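Local coordinates for protein enterochelin esterase (Salmonella enterica subsp. enterica serovar Typhimurium, PDB 3MGA) that probably hydrolyses the ester bonds of the siderophore enterobactin in its iron-loaded form, so that the cell can recover the iron, at residues Gly30-Val34 against Thr85-Ala89; Trp54-Val60 against Trp91-Cys96. All blocks are in the same frame, centred on the assembly; numbering follows the deposited sequence.

Contact 1: Gly30-Val34 against Thr85-Ala89; sequences GNYRV and TALSA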
loop_
_atom_site.group_PDB
_atom_site.type_symbol
_atom_site.label_atom_id
_atom_site.label_comp_id
_atom_site.label_asym_id
_atom_site.label_seq_id
_atom_site.Cartn_x
_atom_site.Cartn_y
_atom_site.Cartn_z
ATOM N N GLY A 30 -4.967 21.983 -15.479
ATOM C CA GLY A 30 -5.554 20.646 -15.365
ATOM C C GLY A 30 -5.378 20.061 -13.973
ATOM O O GLY A 30 -5.929 19.005 -13.660
ATOM N N ASN A 31 -4.591 20.746 -13.147
ATOM C CA ASN A 31 -4.347 20.342 -11.772
ATOM C C ASN A 31 -5.384 20.961 -10.859
ATOM O O ASN A 31 -6.222 21.736 -11.311
ATOM C CB ASN A 31 -2.936 20.737 -11.349
ATOM C CG ASN A 31 -1.885 19.958 -12.089
ATOM O OD1 ASN A 31 -2.056 18.766 -12.342
ATOM N ND2 ASN A 31 -0.781 20.617 -12.439
ATOM N N TYR A 32 -5.312 20.628 -9.575
ATOM C CA TYR A 32 -6.280 21.100 -8.601
ATOM C C TYR A 32 -5.690 21.841 -7.404
ATOM O O TYR A 32 -4.660 21.449 -6.862
ATOM C CB TYR A 32 -7.092 19.886 -8.077
ATOM C CG TYR A 32 -7.997 19.256 -9.113
ATOM C CD1 TYR A 32 -7.500 18.356 -10.052
ATOM C CD2 TYR A 32 -9.347 19.564 -9.160
ATOM C CE1 TYR A 32 -8.322 17.792 -11.009
ATOM C CE2 TYR A 32 -10.177 18.999 -10.111
ATOM C CZ TYR A 32 -9.662 18.113 -11.034
ATOM O OH TYR A 32 -10.480 17.551 -11.997
ATOM N N ARG A 33 -6.359 22.917 -7.005
ATOM C CA ARG A 33 -5.989 23.675 -5.812
ATOM C C ARG A 33 -6.876 23.049 -4.728
ATOM O O ARG A 33 -8.084 23.282 -4.699
ATOM C CB ARG A 33 -6.306 25.172 -5.966
ATOM C CG ARG A 33 -6.136 26.003 -4.674
ATOM C CD ARG A 33 -4.733 26.616 -4.388
ATOM N NE ARG A 33 -3.568 25.793 -4.729
ATOM C CZ ARG A 33 -2.328 26.018 -4.281
ATOM N NH1 ARG A 33 -1.327 25.232 -4.662
ATOM N NH2 ARG A 33 -2.079 27.006 -3.435
ATOM N N VAL A 34 -6.280 22.246 -3.856
ATOM C CA VAL A 34 -7.029 21.562 -2.807
ATOM C C VAL A 34 -6.824 22.224 -1.442
ATOM O O VAL A 34 -5.693 22.459 -1.027
ATOM C CB VAL A 34 -6.621 20.081 -2.729
ATOM C CG1 VAL A 34 -7.452 19.354 -1.685
ATOM C CG2 VAL A 34 -6.784 19.417 -4.097
ATOM N N THR A 85 -2.771 23.207 -1.311
ATOM C CA THR A 85 -1.690 22.721 -2.149
ATOM C C THR A 85 -2.226 22.369 -3.528
ATOM O O THR A 85 -3.429 22.460 -3.771
ATOM C CB THR A 85 -1.030 21.462 -1.532
ATOM O OG1 THR A 85 -0.030 20.951 -2.424
ATOM C CG2 THR A 85 -2.059 20.381 -1.291
ATOM N N ALA A 86 -1.321 21.978 -4.425
ATOM C CA ALA A 86 -1.684 21.563 -5.773
ATOM C C ALA A 86 -1.574 20.039 -5.876
ATOM O O ALA A 86 -0.644 19.439 -5.337
ATOM C CB ALA A 86 -0.785 22.218 -6.791
ATOM N N LEU A 87 -2.534 19.418 -6.557
ATOM C CA LEU A 87 -2.534 17.971 -6.751
ATOM C C LEU A 87 -2.960 17.649 -8.168
ATOM O O LEU A 87 -3.780 18.361 -8.748
ATOM C CB LEU A 87 -3.471 17.300 -5.753
ATOM C CG LEU A 87 -3.059 17.407 -4.285
ATOM C CD1 LEU A 87 -4.148 16.865 -3.381
ATOM C CD2 LEU A 87 -1.728 16.682 -4.042
ATOM N N SER A 88 -2.399 16.584 -8.732
ATOM C CA SER A 88 -2.740 16.176 -10.091
ATOM C C SER A 88 -4.147 15.570 -10.151
ATOM O O SER A 88 -4.674 15.096 -9.156
ATOM C CB SER A 88 -1.721 15.175 -10.618
ATOM O OG SER A 88 -1.770 13.984 -9.859
ATOM N N ALA A 89 -4.727 15.553 -11.339
ATOM C CA ALA A 89 -6.090 15.056 -11.528
ATOM C C ALA A 89 -6.295 13.565 -11.264
ATOM O O ALA A 89 -7.380 13.152 -10.878
ATOM C CB ALA A 89 -6.563 15.401 -12.938
#
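Gly30 and Ala89 meet at the end of an antiparallel sheet where strand 32-39 begins and strand 80-87 finishes; the sheet probably belongs to the immunoglobulin-like (E-set) N-terminal domain of the esterase. The carbonyl of Gly30 rests on the Ala89 methyl, O to CB 3.7 Å. Asn31 still belongs to the loop, and its side chain lies alongside the opposite backbone: CB passes by the Leu87 carbonyl, and OD1 comes to 3.5 Å from CA of Ser88. Pairing proper starts at Tyr32, a hydrogen-bonded pair with Leu87. Tyr32 N gives to Leu87 O at 2.9 Å, and Leu87 N gives back to Tyr32 O at 3.0 Å. With CG anti to its own carbonyl carbon (chi1 -68°), the Tyr32 ring turns an edge to the other strand, and CE1 sits 3.5 Å from Ala89 CB, near the ring plane. Arg33, opposite Ala86 on the other face of the sheet, folds its chain back at chi2 and chi3 so that the guanidinium lies across the backbone, one face over Thr85 CA and the Ala86 methyl at its edge. Val34 and Thr85 form the next hydrogen-bonded pair, joined in both directions. On the face shared with Tyr32, the side chains of Val34 and Leu87 cross at about a right angle, CG2 of Val34 reaching CD1 of Leu87 at 3.7 Å.

Contact 2: Trp54-Val60 against Trp91-Cys96; sequences WVYITGV and WRGSYC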
loop_
_atom_site.group_PDB
_atom_site.type_symbol
_atom_site.label_atom_id
_atom_site.label_comp_id
_atom_site.label_asym_id
_atom_site.label_seq_id
_atom_site.Cartn_x
_atom_site.Cartn_y
_atom_site.Cartn_z
ATOM N N TRP A 54 0.165 20.012 11.551
ATOM C CA TRP A 54 0.855 19.471 10.384
ATOM C C TRP A 54 -0.091 18.675 9.492
ATOM O O TRP A 54 -0.968 17.953 9.969
ATOM C CB TRP A 54 2.059 18.610 10.796
ATOM C CG TRP A 54 3.027 19.307 11.750
ATOM C CD1 TRP A 54 3.103 19.136 13.106
ATOM C CD2 TRP A 54 4.021 20.285 11.418
ATOM N NE1 TRP A 54 4.081 19.935 13.631
ATOM C CE2 TRP A 54 4.665 20.650 12.620
ATOM C CE3 TRP A 54 4.437 20.882 10.223
ATOM C CZ2 TRP A 54 5.697 21.589 12.664
ATOM C CZ3 TRP A 54 5.460 21.816 10.266
ATOM C CH2 TRP A 54 6.079 22.162 11.480
ATOM N N VAL A 55 0.082 18.836 8.190
ATOM C CA VAL A 55 -0.723 18.131 7.223
ATOM C C VAL A 55 0.229 17.107 6.649
ATOM O O VAL A 55 1.184 17.461 5.958
ATOM C CB VAL A 55 -1.266 19.099 6.152
ATOM C CG1 VAL A 55 -2.109 18.362 5.117
ATOM C CG2 VAL A 55 -2.084 20.218 6.831
ATOM N N TYR A 56 0.000 15.842 6.983
ATOM C CA TYR A 56 0.863 14.758 6.530
ATOM C C TYR A 56 0.135 13.961 5.462
ATOM O O TYR A 56 -0.689 13.115 5.772
ATOM C CB TYR A 56 1.247 13.871 7.713
ATOM C CG TYR A 56 2.352 12.877 7.437
ATOM C CD1 TYR A 56 3.690 13.225 7.635
ATOM C CD2 TYR A 56 2.065 11.579 7.011
ATOM C CE1 TYR A 56 4.717 12.316 7.398
ATOM C CE2 TYR A 56 3.082 10.660 6.773
ATOM C CZ TYR A 56 4.407 11.031 6.966
ATOM O OH TYR A 56 5.417 10.120 6.735
ATOM N N ILE A 57 0.436 14.270 4.203
ATOM C CA ILE A 57 -0.171 13.616 3.057
ATOM C C ILE A 57 0.873 12.701 2.429
ATOM O O ILE A 57 1.950 13.154 2.050
ATOM C CB ILE A 57 -0.637 14.656 2.009
ATOM C CG1 ILE A 57 -1.526 15.724 2.659
ATOM C CG2 ILE A 57 -1.382 13.978 0.874
ATOM C CD1 ILE A 57 -1.973 16.827 1.712
ATOM N N THR A 58 0.555 11.414 2.328
ATOM C CA THR A 58 1.483 10.438 1.760
ATOM C C THR A 58 1.966 10.850 0.363
ATOM O O THR A 58 1.167 11.143 -0.526
ATOM C CB THR A 58 0.843 9.030 1.687
ATOM O OG1 THR A 58 0.423 8.637 2.992
ATOM C CG2 THR A 58 1.834 7.997 1.148
ATOM N N GLY A 59 3.284 10.877 0.189
ATOM C CA GLY A 59 3.894 11.235 -1.089
ATOM C C GLY A 59 3.726 12.681 -1.542
ATOM O O GLY A 59 3.996 12.998 -2.699
ATOM N N VAL A 60 3.276 13.562 -0.657
ATOM C CA VAL A 60 3.112 14.961 -1.029
ATOM C C VAL A 60 3.816 15.896 -0.039
ATOM O O VAL A 60 4.582 16.764 -0.462
ATOM C CB VAL A 60 1.639 15.353 -1.176
ATOM C CG1 VAL A 60 1.524 16.837 -1.550
ATOM C CG2 VAL A 60 0.977 14.494 -2.221
ATOM N N TRP A 91 -4.513 11.754 -9.052
ATOM C CA TRP A 91 -4.007 11.432 -7.728
ATOM C C TRP A 91 -5.022 10.925 -6.702
ATOM O O TRP A 91 -6.195 11.285 -6.713
ATOM C CB TRP A 91 -3.303 12.663 -7.143
ATOM C CG TRP A 91 -2.653 12.422 -5.827
ATOM C CD1 TRP A 91 -1.401 11.955 -5.620
ATOM C CD2 TRP A 91 -3.222 12.648 -4.533
ATOM N NE1 TRP A 91 -1.143 11.868 -4.275
ATOM C CE2 TRP A 91 -2.249 12.289 -3.584
ATOM C CE3 TRP A 91 -4.467 13.105 -4.084
ATOM C CZ2 TRP A 91 -2.472 12.380 -2.208
ATOM C CZ3 TRP A 91 -4.689 13.201 -2.714
ATOM C CH2 TRP A 91 -3.696 12.834 -1.792
ATOM N N ARG A 92 -4.510 10.091 -5.805
ATOM C CA ARG A 92 -5.257 9.500 -4.709
ATOM C C ARG A 92 -4.258 9.205 -3.608
ATOM O O ARG A 92 -3.141 8.770 -3.885
ATOM C CB ARG A 92 -5.967 8.232 -5.174
ATOM C CG ARG A 92 -6.570 7.344 -4.085
ATOM C CD ARG A 92 -7.753 6.538 -4.695
ATOM N NE ARG A 92 -7.332 5.823 -5.886
ATOM C CZ ARG A 92 -8.125 5.421 -6.867
ATOM N NH1 ARG A 92 -9.426 5.688 -6.867
ATOM N NH2 ARG A 92 -7.590 4.773 -7.888
ATOM N N GLY A 93 -4.641 9.463 -2.366
ATOM C CA GLY A 93 -3.742 9.204 -1.258
ATOM C C GLY A 93 -4.321 9.443 0.115
ATOM O O GLY A 93 -5.371 10.055 0.259
ATOM N N SER A 94 -3.608 8.944 1.118
ATOM C CA SER A 94 -3.999 9.068 2.507
ATOM C C SER A 94 -3.409 10.326 3.090
ATOM O O SER A 94 -2.411 10.859 2.579
ATOM C CB SER A 94 -3.450 7.895 3.319
ATOM O OG SER A 94 -3.848 6.657 2.776
ATOM N N TYR A 95 -4.020 10.806 4.167
ATOM C CA TYR A 95 -3.498 11.976 4.856
ATOM C C TYR A 95 -4.001 11.954 6.286
ATOM O O TYR A 95 -4.930 11.210 6.619
ATOM C CB TYR A 95 -3.903 13.286 4.162
ATOM C CG TYR A 95 -5.372 13.621 4.288
ATOM C CD1 TYR A 95 -6.311 13.064 3.434
ATOM C CD2 TYR A 95 -5.818 14.505 5.264
ATOM C CE1 TYR A 95 -7.665 13.371 3.558
ATOM C CE2 TYR A 95 -7.159 14.820 5.388
ATOM C CZ TYR A 95 -8.080 14.249 4.542
ATOM O OH TYR A 95 -9.415 14.567 4.677
ATOM N N CYS A 96 -3.369 12.761 7.127
ATOM C CA CYS A 96 -3.755 12.869 8.518
ATOM C C CYS A 96 -3.238 14.205 9.006
ATOM O O CYS A 96 -2.354 14.782 8.378
ATOM C CB CYS A 96 -3.179 11.701 9.346
ATOM S SG CYS A 96 -1.361 11.536 9.341
HETATM O O HOH W 1 0.836 10.579 -2.844
#
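Tyr56 and Cys96 are joined by two backbone hydrogen bonds. Tyr56 N points almost straight at Cys96 O (2.9 Å, N-H...O 164°), while the return bond from Cys96 N to Tyr56 O is more bent, at 141°, with the donor tilted from the carbonyl plane. One step past Ile57 and Tyr95, which pair without such bonds, Thr58 N is hydrogen-bonded to Ser94 O at 3.0 Å as segment 54-60 leaves the sheet. There Val60 N bonds back to Ile57 O, closing a type II beta turn with Gly59 in the position that takes positive phi.

This is the pairing of an edge strand, 52-57, with its antiparallel neighbour 92-100 in the second sheet of the N-terminal domain, whose E-set assignment fits an immunoglobulin-like sandwich.

Trp91 takes part in two of the apolar contacts. Chi1 near -176° sends its indole toward Ile57 and Val60, where Ile57 CG2 meets CZ2 at 3.6 Å and Val60 CG2 touches the same atom from 4.0 Å. Gly93 N lies above one face of the indole, toward its rim. Ile57 uses its other branch on Tyr95, CG1 to CB 3.7 Å; the Tyr95 ring leads away, and its hydroxyl bonds to Asp134. On the opposite face of the sheet, the Cys96 sulfur sits obliquely to the Tyr56 ring, 5.2 Å from SG to the ring centroid.

Ser94 OG is hydrogen-bonded to Asp384, and a water in the indole plane accepts from Trp91 NE1 at 2.8 Å.

In the fold
Contact 1 and contact 2 belong to the two separate antiparallel sheets of the N-terminal domain, yet the chain threads them alternately: strand 32-39 is followed by 52-57, and 80-87 by 92-100. They touch where Leu87 CD2 packs on Val60 CG2, and Trp83 of strand 80-87 also meets Val55 and Ile57. Contact 1 lies farther from the centre of the chain and is only partly buried, with Arg33 and Ala86 on an exposed face. Contact 2 is buried, replaces arginine over backbone with an indole and a sulfur-aromatic contact, and through Ser94 and Thr58 reaches Asp384, just before helix 385-399 of the putative esterase region.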